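Local structure of amidase, hydantoinase/carbamoylase family (Paraburkholderia phymatum, 6C0D) at residues Glu315-Gly318 with Arg323-Leu326; Pro18-Asp23 with Leu115-Ala120; Thr137-Ser140 with Ser144-Phe147; Gly228-Ala233 with Leu276-Phe281. The protein probably hydrolyses N-carbamoyl-L-amino acids as a metal-dependent amidase of the peptidase M20 family, working as a homodimer. All coordinates share one frame; numbering follows the deposited sequence.

Contact 1. Residues Glu315-Gly318 with Arg323-Leu326; sequences EWNG and RAEL
Asn317 lays its side-chain amide against the backbone N and O of Ala324. Both ends of the amide are used. OD1 accepts from Ala324 N at 2.9 Å, and the bond is almost straight (177°). The donor lies in the carbonyl plane of Asn317, on a lone pair of OD1. ND2 donates to Ala324 O, also at 2.9 Å. That acceptor lies in the amide plane of Asn317, but ND2 is tilted from the carbonyl plane of Ala324. The pair of bonds fixes the rotation of the amide. These bonds tie the end of helix 299-317 to the start of strand 323-328, across a short turn. Both belong to the smaller, lid-like domain of M20-family enzymes, where the strand pairs with strand 210-227 and Arg323 bonds Ile227 through the backbone. Trp316 reaches the strand beside Asn317. Its CG stands anti to the backbone N (chi1 -178°), and CD1 comes to 3.8 Å from Ala324 CB, obliquely to the ring. The indole NE1 is satisfied by Val322 O, and His320 stacks on the ring. In one of its two modelled conformers, Arg323 NH1 meets Glu325 OE2 at 3.3 Å from above the carboxylate plane.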
loop_
_atom_site.group_PDB
_atom_site.type_symbol
_atom_site.label_atom_id
_atom_site.label_comp_id
_atom_site.label_asym_id
_atom_site.label_seq_id
_atom_site.Cartn_x
_atom_site.Cartn_y
_atom_site.Cartn_z
ATOM N N GLU A 315 10.889 -22.403 -4.583
ATOM C CA GLU A 315 12.159 -22.012 -5.198
ATOM C C GLU A 315 12.712 -20.746 -4.564
ATOM O O GLU A 315 13.906 -20.663 -4.247
ATOM C CB GLU A 315 11.985 -21.799 -6.698
ATOM C CG GLU A 315 11.658 -23.057 -7.476
ATOM C CD GLU A 315 11.096 -22.734 -8.852
ATOM O OE1 GLU A 315 11.269 -21.577 -9.306
ATOM O OE2 GLU A 315 10.474 -23.627 -9.470
ATOM N N TRP A 316 11.857 -19.737 -4.388
ATOM C CA TRP A 316 12.282 -18.507 -3.730
ATOM C C TRP A 316 12.903 -18.812 -2.369
ATOM O O TRP A 316 14.000 -18.338 -2.047
ATOM C CB TRP A 316 11.092 -17.540 -3.589
ATOM C CG TRP A 316 11.512 -16.253 -2.965
ATOM C CD1 TRP A 316 11.649 -15.980 -1.622
ATOM C CD2 TRP A 316 11.924 -15.072 -3.659
ATOM N NE1 TRP A 316 12.112 -14.680 -1.446
ATOM C CE2 TRP A 316 12.291 -14.112 -2.681
ATOM C CE3 TRP A 316 12.005 -14.725 -5.013
ATOM C CZ2 TRP A 316 12.736 -12.839 -3.020
ATOM C CZ3 TRP A 316 12.461 -13.457 -5.348
ATOM C CH2 TRP A 316 12.819 -12.531 -4.355
ATOM N N ASN A 317 12.224 -19.634 -1.569
ATOM C CA ASN A 317 12.687 -19.919 -0.215
ATOM C C ASN A 317 13.937 -20.782 -0.172
ATOM O O ASN A 317 14.538 -20.929 0.903
ATOM C CB ASN A 317 11.552 -20.587 0.567
ATOM C CG ASN A 317 10.506 -19.571 0.982
ATOM O OD1 ASN A 317 10.829 -18.397 1.121
ATOM N ND2 ASN A 317 9.266 -19.997 1.149
ATOM N N GLY A 318 14.336 -21.366 -1.293
ATOM C CA GLY A 318 15.590 -22.086 -1.349
ATOM C C GLY A 318 16.754 -21.215 -1.758
ATOM O O GLY A 318 17.855 -21.725 -1.979
ATOM N N ARG A 323 12.069 -14.320 3.372
ATOM C CA ARG A 323 11.219 -15.500 3.275
ATOM C C ARG A 323 9.874 -15.145 2.653
ATOM O O ARG A 323 9.303 -14.099 2.947
ATOM C CB ARG A 323 10.993 -16.117 4.654
ATOM C CG ARG A 323 10.071 -17.343 4.631
ATOM C CD ARG A 323 10.052 -18.033 5.992
ATOM N NE ARG A 323 9.718 -17.111 7.076
ATOM C CZ ARG A 323 8.481 -16.893 7.516
ATOM N NH1 ARG A 323 7.458 -17.527 6.965
ATOM N NH2 ARG A 323 8.265 -16.041 8.506
ATOM N N ALA A 324 9.360 -16.042 1.800
ATOM C CA ALA A 324 8.045 -15.902 1.184
ATOM C C ALA A 324 7.055 -16.881 1.806
ATOM O O ALA A 324 7.405 -18.014 2.151
ATOM C CB ALA A 324 8.108 -16.143 -0.330
ATOM N N GLU A 325 5.798 -16.448 1.928
ATOM C CA GLU A 325 4.792 -17.249 2.614
ATOM C C GLU A 325 3.468 -17.114 1.877
ATOM O O GLU A 325 2.932 -16.008 1.765
ATOM C CB GLU A 325 4.649 -16.805 4.065
ATOM C CG GLU A 325 3.614 -17.574 4.846
ATOM C CD GLU A 325 3.435 -17.003 6.236
ATOM O OE1 GLU A 325 2.340 -17.177 6.815
ATOM O OE2 GLU A 325 4.394 -16.370 6.737
ATOM N N LEU A 326 2.941 -18.229 1.379
ATOM C CA LEU A 326 1.739 -18.218 0.550
ATOM C C LEU A 326 0.533 -18.605 1.394
ATOM O O LEU A 326 0.568 -19.624 2.096
ATOM C CB LEU A 326 1.898 -19.191 -0.618
ATOM C CG LEU A 326 0.786 -19.258 -1.662
ATOM C CD1 LEU A 326 0.755 -17.997 -2.483
ATOM C CD2 LEU A 326 1.000 -20.479 -2.540
#

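Contact 2. Residues Pro18-Asp23 with Leu115-Ala120; sequences PIRLLD and LGECEA
Arg20 and Glu117 meet end-on in a salt bridge made of two hydrogen bonds. NH1 of Arg20 donates to OE2 of Glu117 at 2.8 Å, using the syn lone pair of that oxygen. NH2 of Arg20 donates to OE1 of Glu117 at 3.1 Å, again on the syn side but out of the carboxylate plane. Both bonds are fairly straight, at 161° and 169°. Both oxygens lie near the guanidinium plane, while the two flat groups are turned 34° against each other. The side chains approach from opposite directions and span 13.4 Å between the CA atoms of Arg20 and Glu117. Arg20 is extended through its first two torsions and bent at chi3; Glu117 is extended beyond CG. The bridge joins the first turn of helix 18-30 to the last turn of helix 102-117, on the surface of the domain that carries the zinc site. NH2 of Arg20 also bridges to Glu110, two turns earlier than Glu117. Arg113 brings a like charge close to NE of Arg20, which the two carboxylates would probably offset. Leu21 of the same helix packs on Ile106 and Tyr107. The N-terminal turn is held by Asp17, whose OD1 accepts from Arg20 N.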
loop_
_atom_site.group_PDB
_atom_site.type_symbol
_atom_site.label_atom_id
_atom_site.label_comp_id
_atom_site.label_asym_id
_atom_site.label_seq_id
_atom_site.Cartn_x
_atom_site.Cartn_y
_atom_site.Cartn_z
ATOM N N PRO A 18 -40.364 -4.405 -28.602
ATOM C CA PRO A 18 -39.181 -3.688 -28.100
ATOM C C PRO A 18 -39.536 -2.494 -27.236
ATOM O O PRO A 18 -38.761 -2.140 -26.333
ATOM C CB PRO A 18 -38.446 -3.271 -29.385
ATOM C CG PRO A 18 -39.533 -3.194 -30.436
ATOM C CD PRO A 18 -40.498 -4.312 -30.069
ATOM N N ILE A 19 -40.687 -1.867 -27.475
ATOM C CA ILE A 19 -41.085 -0.730 -26.655
ATOM C C ILE A 19 -41.426 -1.202 -25.249
ATOM O O ILE A 19 -40.988 -0.618 -24.248
ATOM C CB ILE A 19 -42.263 0.013 -27.310
ATOM C CG1 ILE A 19 -41.847 0.582 -28.672
ATOM C CG2 ILE A 19 -42.764 1.150 -26.408
ATOM C CD1 ILE A 19 -43.007 1.226 -29.430
ATOM N N ARG A 20 -42.206 -2.281 -25.160
ATOM C CA ARG A 20 -42.551 -2.869 -23.870
ATOM C C ARG A 20 -41.297 -3.289 -23.105
ATOM O O ARG A 20 -41.203 -3.090 -21.886
ATOM C CB ARG A 20 -43.480 -4.071 -24.103
ATOM C CG ARG A 20 -44.016 -4.753 -22.852
ATOM C CD ARG A 20 -45.084 -5.791 -23.231
ATOM N NE ARG A 20 -44.526 -6.860 -24.069
ATOM C CZ ARG A 20 -45.258 -7.782 -24.693
ATOM N NH1 ARG A 20 -46.582 -7.775 -24.577
ATOM N NH2 ARG A 20 -44.667 -8.719 -25.428
ATOM N N LEU A 21 -40.336 -3.894 -23.807
ATOM C CA LEU A 21 -39.073 -4.300 -23.184
ATOM C C LEU A 21 -38.346 -3.111 -22.563
ATOM O O LEU A 21 -37.981 -3.137 -21.381
ATOM C CB LEU A 21 -38.179 -4.961 -24.226
ATOM C CG LEU A 21 -36.751 -5.244 -23.777
ATOM C CD1 LEU A 21 -36.757 -6.431 -22.808
ATOM C CD2 LEU A 21 -35.875 -5.512 -24.999
ATOM N N LEU A 22 -38.108 -2.063 -23.358
ATOM C CA LEU A 22 -37.387 -0.894 -22.856
ATOM C C LEU A 22 -38.167 -0.182 -21.753
ATOM O O LEU A 22 -37.572 0.321 -20.791
ATOM C CB LEU A 22 -37.078 0.066 -24.012
ATOM C CG LEU A 22 -36.012 -0.548 -24.925
ATOM C CD1 LEU A 22 -35.955 0.155 -26.286
ATOM C CD2 LEU A 22 -34.668 -0.502 -24.230
ATOM N N ASP A 23 -39.500 -0.108 -21.879
ATOM C CA ASP A 23 -40.304 0.542 -20.837
ATOM C C ASP A 23 -40.109 -0.150 -19.491
ATOM O O ASP A 23 -39.950 0.511 -18.458
ATOM C CB ASP A 23 -41.796 0.537 -21.207
ATOM C CG ASP A 23 -42.149 1.513 -22.337
ATOM O OD1 ASP A 23 -41.272 2.287 -22.793
ATOM O OD2 ASP A 23 -43.328 1.500 -22.769
ATOM N N LEU A 115 -43.349 -15.416 -26.104
ATOM C CA LEU A 115 -43.626 -16.807 -26.468
ATOM C C LEU A 115 -45.085 -17.151 -26.222
ATOM O O LEU A 115 -45.665 -17.974 -26.951
ATOM C CB LEU A 115 -42.703 -17.766 -25.708
ATOM C CG LEU A 115 -41.389 -18.130 -26.438
ATOM C CD1 LEU A 115 -40.565 -16.879 -26.752
ATOM C CD2 LEU A 115 -40.543 -19.142 -25.640
ATOM N N GLY A 116 -45.702 -16.516 -25.221
ATOM C CA GLY A 116 -47.122 -16.719 -24.971
ATOM C C GLY A 116 -48.012 -16.100 -26.025
ATOM O O GLY A 116 -49.141 -16.559 -26.221
ATOM N N GLU A 117 -47.517 -15.082 -26.729
ATOM C CA GLU A 117 -48.303 -14.377 -27.731
ATOM C C GLU A 117 -48.187 -14.981 -29.123
ATOM O O GLU A 117 -48.891 -14.539 -30.034
ATOM C CB GLU A 117 -47.883 -12.897 -27.779
ATOM C CG GLU A 117 -48.294 -12.135 -26.535
ATOM C CD GLU A 117 -47.532 -10.825 -26.353
ATOM O OE1 GLU A 117 -46.553 -10.556 -27.098
ATOM O OE2 GLU A 117 -47.924 -10.065 -25.448
ATOM N N CYS A 118 -47.315 -15.965 -29.317
ATOM C CA CYS A 118 -47.121 -16.599 -30.615
ATOM C C CYS A 118 -47.786 -17.977 -30.586
ATOM O O CYS A 118 -47.486 -18.786 -29.708
ATOM C CB CYS A 118 -45.625 -16.704 -30.917
ATOM S SG CYS A 118 -45.190 -17.717 -32.358
ATOM N N GLU A 119 -48.703 -18.230 -31.530
ATOM C CA GLU A 119 -49.460 -19.478 -31.477
ATOM C C GLU A 119 -48.545 -20.701 -31.493
ATOM O O GLU A 119 -48.816 -21.684 -30.788
ATOM C CB GLU A 119 -50.481 -19.530 -32.614
ATOM C CG GLU A 119 -51.819 -18.919 -32.204
ATOM C CD GLU A 119 -52.809 -18.790 -33.351
ATOM O OE1 GLU A 119 -53.543 -17.785 -33.377
ATOM O OE2 GLU A 119 -52.856 -19.688 -34.217
ATOM N N ALA A 120 -47.448 -20.659 -32.251
ATOM C CA ALA A 120 -46.550 -21.813 -32.335
ATOM C C ALA A 120 -45.777 -22.092 -31.042
ATOM O O ALA A 120 -45.322 -23.218 -30.849
ATOM C CB ALA A 120 -45.555 -21.621 -33.479
#

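Contact 3. Residues Thr137-Ser140 with Ser144-Phe147; sequences TFSS and SRSF
Arg145 sends one guanidinium nitrogen, NH1, to two acceptors in the loop before its own helix. The loop follows strand 125-130 and leads into helix 142-148 in the zinc-carrying domain of this M20-family enzyme. NH1 donates to Ser139 OG at 2.8 Å, close to straight (167°) and near the guanidinium plane. It also donates to Ser140 O at 2.8 Å. This second bond is more bent (146°), and NH1 stands above the carbonyl plane, not on a lone pair. Each hydrogen of NH1 thus has an acceptor. The other terminal nitrogen, NH2, is used by Ser155 OG and Ala151 O. Four bonds therefore hold the guanidinium and limit its rotation. Ser139 OG has a second partner in Ser155 OG, so the two serines and the arginine form a small polar cluster. The loop backbone is also held by Asp133, whose carboxylate accepts from the amides of Thr137, Phe138 and Ser139. Glu135, a predicted zinc ligand, lies close by in sequence, and its side chain is about 7 Å from that of Ser140. The Arg145 chain bends at chi3 (54°), which turns its guanidinium to the loop. Arg145 CD also lies 3.4 Å from Ser140 O.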
loop_
_atom_site.group_PDB
_atom_site.type_symbol
_atom_site.label_atom_id
_atom_site.label_comp_id
_atom_site.label_asym_id
_atom_site.label_seq_id
_atom_site.Cartn_x
_atom_site.Cartn_y
_atom_site.Cartn_z
ATOM N N THR A 137 -24.972 -8.697 -0.564
ATOM C CA THR A 137 -25.130 -7.744 0.530
ATOM C C THR A 137 -25.181 -8.476 1.867
ATOM O O THR A 137 -24.624 -8.005 2.867
ATOM C CB THR A 137 -26.386 -6.897 0.312
ATOM O OG1 THR A 137 -26.216 -6.099 -0.867
ATOM C CG2 THR A 137 -26.638 -5.979 1.497
ATOM N N PHE A 138 -25.821 -9.644 1.895
ATOM C CA PHE A 138 -25.815 -10.529 3.055
ATOM C C PHE A 138 -25.005 -11.793 2.815
ATOM O O PHE A 138 -24.130 -12.131 3.616
ATOM C CB PHE A 138 -27.251 -10.913 3.441
ATOM C CG PHE A 138 -28.103 -9.750 3.856
ATOM C CD1 PHE A 138 -28.152 -9.350 5.181
ATOM C CD2 PHE A 138 -28.867 -9.069 2.922
ATOM C CE1 PHE A 138 -28.938 -8.280 5.566
ATOM C CE2 PHE A 138 -29.654 -8.000 3.296
ATOM C CZ PHE A 138 -29.692 -7.603 4.619
ATOM N N SER A 139 -25.272 -12.494 1.712
ATOM C CA SER A 139 -24.666 -13.794 1.442
ATOM C C SER A 139 -24.737 -14.036 -0.058
ATOM O O SER A 139 -25.838 -14.152 -0.608
ATOM C CB SER A 139 -25.394 -14.900 2.212
ATOM O OG SER A 139 -24.770 -16.158 2.041
ATOM N N SER A 140 -23.580 -14.116 -0.715
ATOM C CA SER A 140 -23.556 -14.160 -2.172
ATOM C C SER A 140 -24.290 -15.384 -2.708
ATOM O O SER A 140 -24.167 -16.493 -2.176
ATOM C CB SER A 140 -22.114 -14.144 -2.682
ATOM O OG SER A 140 -21.508 -12.886 -2.437
ATOM N N SER A 144 -29.964 -18.220 -5.797
ATOM C CA SER A 144 -29.758 -19.397 -6.637
ATOM C C SER A 144 -29.352 -20.608 -5.799
ATOM O O SER A 144 -29.747 -21.734 -6.119
ATOM C CB SER A 144 -28.734 -19.108 -7.744
ATOM O OG SER A 144 -27.541 -18.534 -7.233
ATOM N N ARG A 145 -28.607 -20.396 -4.710
ATOM C CA ARG A 145 -28.304 -21.482 -3.779
ATOM C C ARG A 145 -29.580 -22.044 -3.159
ATOM O O ARG A 145 -29.751 -23.267 -3.054
ATOM C CB ARG A 145 -27.357 -20.984 -2.681
ATOM C CG ARG A 145 -25.917 -20.745 -3.122
ATOM C CD ARG A 145 -25.224 -19.745 -2.185
ATOM N NE ARG A 145 -25.310 -20.139 -0.775
ATOM C CZ ARG A 145 -25.291 -19.285 0.243
ATOM N NH1 ARG A 145 -25.192 -17.978 0.019
ATOM N NH2 ARG A 145 -25.381 -19.735 1.491
ATOM N N SER A 146 -30.469 -21.156 -2.702
ATOM C CA SER A 146 -31.733 -21.596 -2.115
ATOM C C SER A 146 -32.558 -22.381 -3.121
ATOM O O SER A 146 -33.124 -23.425 -2.794
ATOM C CB SER A 146 -32.529 -20.392 -1.618
ATOM O OG SER A 146 -33.812 -20.787 -1.161
ATOM N N PHE A 147 -32.625 -21.887 -4.354
ATOM C CA PHE A 147 -33.419 -22.529 -5.399
ATOM C C PHE A 147 -32.958 -23.961 -5.661
ATOM O O PHE A 147 -33.772 -24.895 -5.685
ATOM C CB PHE A 147 -33.326 -21.684 -6.667
ATOM C CG PHE A 147 -34.080 -22.246 -7.836
ATOM C CD1 PHE A 147 -35.464 -22.326 -7.808
ATOM C CD2 PHE A 147 -33.404 -22.666 -8.975
ATOM C CE1 PHE A 147 -36.164 -22.831 -8.896
ATOM C CE2 PHE A 147 -34.089 -23.173 -10.057
ATOM C CZ PHE A 147 -35.476 -23.258 -10.022
#

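Contact 4. Residues Gly228-Ala233 with Leu276-Phe281; sequences GQRNHA and LDPGSF
Arg230 holds Asp277 by a salt bridge and lays one guanidinium face over the ring of Pro278. The contact lies in what is probably the lid, or dimerisation, domain of the M20 family. One segment comes just after strand 210-227 and holds the short strand 231-232. The other is the end of strand 268-277 with the turn after it. The bonds of the Asp277 carboxylate are those of one of its two modelled conformers. NH1 of Arg230 donates to Asp277 OD1 at 2.8 Å, with an angle of 165°. OD1 lies near the guanidinium plane, but the nitrogen meets it on the syn side and out of the carboxylate plane. The two flat groups are turned 48° against each other. Asp277 CG is anti to its backbone N (chi1 179°), which turns the carboxylate toward Arg230. Over one face of the guanidinium, Pro278 CB sits 3.9 Å above the plane and offset toward the rim. Two waters bridge the same charged pair. Water 1 accepts from Arg230 NE at 2.6 Å and donates to Asp277 OD1. Water 2 donates to Asp277 OD2 at 2.7 Å and accepts only weakly from NH1. The cis peptide bond before Pro278 shapes the turn that presents this ring. Strand 283-296 pairs with both segments by backbone hydrogen bonds, Val284 with Asn231 and Lys287 with Asp277. The second subunit also reaches this contact. Gly279 O accepts from Arg273 of that subunit, and the ring of Phe281 meets its His291. Further along, Ala233 CB approaches Phe281 O at 4.1 Å.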
loop_
_atom_site.group_PDB
_atom_site.type_symbol
_atom_site.label_atom_id
_atom_site.label_comp_id
_atom_site.label_asym_id
_atom_site.label_seq_id
_atom_site.Cartn_x
_atom_site.Cartn_y
_atom_site.Cartn_z
ATOM N N GLY A 228 11.257 -9.910 5.782
ATOM C CA GLY A 228 12.650 -9.542 5.760
ATOM C C GLY A 228 13.042 -8.874 7.065
ATOM O O GLY A 228 12.722 -9.386 8.141
ATOM N N GLN A 229 13.727 -7.733 6.986
ATOM C CA GLN A 229 14.219 -7.057 8.175
ATOM C C GLN A 229 14.114 -5.550 7.980
ATOM O O GLN A 229 14.558 -5.030 6.957
ATOM C CB GLN A 229 15.665 -7.465 8.442
ATOM C CG GLN A 229 16.319 -6.820 9.619
ATOM C CD GLN A 229 17.733 -7.321 9.772
ATOM O OE1 GLN A 229 17.954 -8.419 10.273
ATOM N NE2 GLN A 229 18.697 -6.538 9.297
ATOM N N ARG A 230 13.506 -4.867 8.946
ATOM C CA ARG A 230 13.474 -3.409 8.941
ATOM C C ARG A 230 14.885 -2.869 9.117
ATOM O O ARG A 230 15.681 -3.437 9.867
ATOM C CB ARG A 230 12.596 -2.900 10.085
ATOM C CG ARG A 230 11.317 -2.240 9.692
ATOM C CD ARG A 230 10.558 -1.762 10.926
ATOM N NE ARG A 230 9.142 -2.109 10.836
ATOM C CZ ARG A 230 8.195 -1.559 11.584
ATOM N NH1 ARG A 230 6.928 -1.922 11.428
ATOM N NH2 ARG A 230 8.519 -0.634 12.479
ATOM N N ASN A 231 15.188 -1.748 8.460
ATOM C CA ASN A 231 16.497 -1.114 8.612
ATOM C C ASN A 231 16.375 0.364 8.270
ATOM O O ASN A 231 15.455 0.792 7.569
ATOM C CB ASN A 231 17.569 -1.739 7.705
ATOM C CG ASN A 231 18.272 -2.938 8.316
ATOM O OD1 ASN A 231 18.222 -4.039 7.757
ATOM N ND2 ASN A 231 18.992 -2.722 9.426
ATOM N N HIS A 232 17.322 1.140 8.778
ATOM C CA HIS A 232 17.399 2.556 8.441
ATOM C C HIS A 232 17.822 2.690 6.979
ATOM O O HIS A 232 18.852 2.139 6.577
ATOM C CB HIS A 232 18.398 3.223 9.386
ATOM C CG HIS A 232 18.458 4.717 9.268
ATOM N ND1 HIS A 232 18.811 5.358 8.100
ATOM C CD2 HIS A 232 18.252 5.694 10.186
ATOM C CE1 HIS A 232 18.790 6.668 8.294
ATOM N NE2 HIS A 232 18.451 6.900 9.551
ATOM N N ALA A 233 17.022 3.403 6.177
ATOM C CA ALA A 233 17.259 3.452 4.738
ATOM C C ALA A 233 18.488 4.268 4.349
ATOM O O ALA A 233 18.897 4.211 3.182
ATOM C CB ALA A 233 16.041 4.029 4.017
ATOM N N LEU A 276 3.585 -2.286 1.941
ATOM C CA LEU A 276 4.903 -2.370 2.556
ATOM C C LEU A 276 4.817 -1.861 3.989
ATOM O O LEU A 276 4.122 -0.879 4.274
ATOM C CB LEU A 276 5.965 -1.553 1.796
ATOM C CG LEU A 276 6.055 -1.706 0.275
ATOM C CD1 LEU A 276 7.316 -1.010 -0.286
ATOM C CD2 LEU A 276 5.967 -3.150 -0.191
ATOM N N ASP A 277 5.533 -2.540 4.883
ATOM C CA ASP A 277 5.538 -2.200 6.297
ATOM C C ASP A 277 6.946 -1.781 6.700
ATOM O O ASP A 277 7.897 -2.557 6.519
ATOM C CB ASP A 277 5.061 -3.385 7.137
ATOM C CG ASP A 277 5.064 -3.081 8.609
ATOM O OD1 ASP A 277 6.017 -3.496 9.303
ATOM O OD2 ASP A 277 4.122 -2.402 9.061
ATOM N N PRO A 278 7.156 -0.584 7.269
ATOM C CA PRO A 278 6.053 0.273 7.724
ATOM C C PRO A 278 5.499 1.252 6.705
ATOM O O PRO A 278 4.461 1.869 6.982
ATOM C CB PRO A 278 6.701 1.052 8.883
ATOM C CG PRO A 278 8.138 1.200 8.462
ATOM C CD PRO A 278 8.475 -0.101 7.737
ATOM N N GLY A 279 6.150 1.422 5.556
ATOM C CA GLY A 279 5.629 2.310 4.530
ATOM C C GLY A 279 6.097 3.744 4.696
ATOM O O GLY A 279 5.333 4.676 4.434
ATOM N N SER A 280 7.341 3.926 5.130
ATOM C CA SER A 280 7.976 5.222 5.375
ATOM C C SER A 280 9.158 5.423 4.436
ATOM O O SER A 280 9.877 4.472 4.126
ATOM C CB SER A 280 8.533 5.341 6.824
ATOM O OG SER A 280 7.557 5.033 7.792
ATOM N N PHE A 281 9.410 6.689 4.062
ATOM C CA PHE A 281 10.535 7.011 3.177
ATOM C C PHE A 281 11.858 6.447 3.674
ATOM O O PHE A 281 12.678 5.986 2.874
ATOM C CB PHE A 281 10.701 8.532 3.043
ATOM C CG PHE A 281 10.004 9.150 1.846
ATOM C CD1 PHE A 281 10.440 8.896 0.548
ATOM C CD2 PHE A 281 8.950 10.028 2.029
ATOM C CE1 PHE A 281 9.829 9.485 -0.535
ATOM C CE2 PHE A 281 8.325 10.611 0.933
ATOM C CZ PHE A 281 8.770 10.330 -0.350
HETATM O O HOH W 1 8.719 -4.077 9.138
HETATM O O HOH W 2 4.314 -1.041 11.363
#

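The four contacts spread along an elongated chain. Contact 3 lies nearest the metal centre, with the Ser140 side chain about 11 Å from the bound zinc ion. That ion is held by His89, Asp100 and His196. Contact 2 belongs to the same domain but lies on its outer surface, with nearest atoms about 17 Å from contact 3. Contacts 1 and 4 are in the other domain, away from the annotated sites. Their nearest atoms are about 5 Å apart without touching. Both reach the same sheet, contact 1 through strand 210-227 and contact 4 through strand 283-296. Only contact 4 is touched by the second subunit. Contacts 2 and 4 have centres about 64 Å apart, on opposite sides of the chain's centre.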